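Local coordinates for type VII secretion system protein EssB (Staphylococcus aureus, PDB 4ANN) that is a membrane component of the type VII (Ess) secretion system, thought to be required for secretion of EsxA and EsxB, here as its cytoplasmic segment, at residues E94-N97 with T102-L105. Sequence-based numbering, arbitrary orientation.
Sequences EEVN and TFVL
The Phe103 ring meets Asn97 at one edge, where the amide oxygen OD1 lies near the ring plane, 3.8 Å from CE1, and the amide and ring planes differ by 25°. A carbonyl oxygen placed there faces the slightly positive C-H rim, an arrangement that would be weakly favourable electrostatically. Val96 approaches the same CD1-CE1 side obliquely: its CG1 and CB lie 3.7 Å and 3.8 Å from CD1 of Phe103. CG1 reaches this position because it is anti to the backbone N of Val96 (chi1 172°), while Phe103 CG sits between its own backbone N and carbonyl carbon (chi1 70°), which directs the ring at the 94-97 turn.

That turn has helical backbone angles and is closed by a backbone hydrogen bond from Asn97 N to Glu94 O, 3.0 Å long. It precedes the short strand 101-102, which pairs antiparallel with 124-125, Thr102 bonding to Gly124 through the backbone. The contact brings the turn ahead of this strand against Phe103, the residue just after it, within the YukC-family region of the cytoplasmic segment. The backbones come nearest at Val96 and Thr102, whose CA atoms are 6.7 Å apart, and the Val96 and Phe103 side chains bridge the gap. Phe139 of helix 136-151 and Leu93 also touch the Phe103 side chain, and Tyr46 touches Val96. The Thr102 CB is directed away from the 94-97 turn, and OG1 hydrogen-bonds to the carbonyl oxygen of Pro131.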
# COMPACT_ATOMS: atom_id res chain seq x y z
N GLU A 94 3.17 -6.67 5.13
CA GLU A 94 4.55 -7.14 5.28
C GLU A 94 4.67 -8.60 4.88
O GLU A 94 5.79 -9.04 4.54
CB GLU A 94 5.06 -6.94 6.72
CG GLU A 94 5.05 -5.52 7.21
CD GLU A 94 6.13 -5.06 8.13
OE1 GLU A 94 6.00 -5.29 9.35
OE2 GLU A 94 7.08 -4.46 7.57
N GLU A 95 3.59 -9.36 4.90
CA GLU A 95 3.64 -10.76 4.45
C GLU A 95 4.05 -10.84 2.98
O GLU A 95 4.55 -11.87 2.53
CB GLU A 95 2.29 -11.45 4.66
CG GLU A 95 1.94 -11.61 6.15
CD GLU A 95 2.87 -12.52 6.90
OE1 GLU A 95 3.29 -13.60 6.49
OE2 GLU A 95 3.30 -12.14 8.01
N VAL A 96 3.87 -9.79 2.21
CA VAL A 96 4.25 -9.76 0.79
C VAL A 96 5.75 -9.87 0.64
O VAL A 96 6.23 -10.45 -0.35
CB VAL A 96 3.76 -8.49 0.06
CG1 VAL A 96 4.31 -8.36 -1.35
CG2 VAL A 96 2.20 -8.53 0.08
N ASN A 97 6.52 -9.42 1.62
CA ASN A 97 7.96 -9.46 1.47
C ASN A 97 8.51 -10.87 1.40
O ASN A 97 9.64 -11.07 0.92
CB ASN A 97 8.54 -8.66 2.61
CG ASN A 97 8.16 -7.21 2.59
OD1 ASN A 97 7.85 -6.66 1.54
ND2 ASN A 97 8.17 -6.54 3.78
N THR A 102 6.32 -7.35 -5.00
CA THR A 102 6.56 -6.08 -4.34
C THR A 102 5.27 -5.28 -4.46
O THR A 102 4.39 -5.57 -5.28
CB THR A 102 7.72 -5.29 -4.95
OG1 THR A 102 7.33 -4.99 -6.31
CG2 THR A 102 9.05 -6.07 -4.96
N PHE A 103 5.18 -4.23 -3.60
CA PHE A 103 3.98 -3.41 -3.55
C PHE A 103 4.36 -1.99 -3.15
O PHE A 103 5.46 -1.74 -2.67
CB PHE A 103 2.94 -3.98 -2.56
CG PHE A 103 3.33 -3.86 -1.09
CD1 PHE A 103 4.24 -4.74 -0.53
CD2 PHE A 103 2.81 -2.87 -0.28
CE1 PHE A 103 4.65 -4.65 0.82
CE2 PHE A 103 3.20 -2.75 1.06
CZ PHE A 103 4.12 -3.65 1.60
N VAL A 104 3.42 -1.08 -3.31
CA VAL A 104 3.53 0.30 -2.92
C VAL A 104 2.51 0.58 -1.82
O VAL A 104 1.36 0.22 -1.99
CB VAL A 104 3.24 1.22 -4.13
CG1 VAL A 104 3.21 2.67 -3.73
CG2 VAL A 104 4.22 0.90 -5.26
N LEU A 105 2.91 1.22 -0.75
CA LEU A 105 2.00 1.60 0.35
C LEU A 105 1.56 3.03 0.14
O LEU A 105 2.35 3.98 0.31
CB LEU A 105 2.64 1.42 1.70
CG LEU A 105 1.70 1.62 2.86
CD1 LEU A 105 0.61 0.57 2.88
CD2 LEU A 105 2.45 1.63 4.19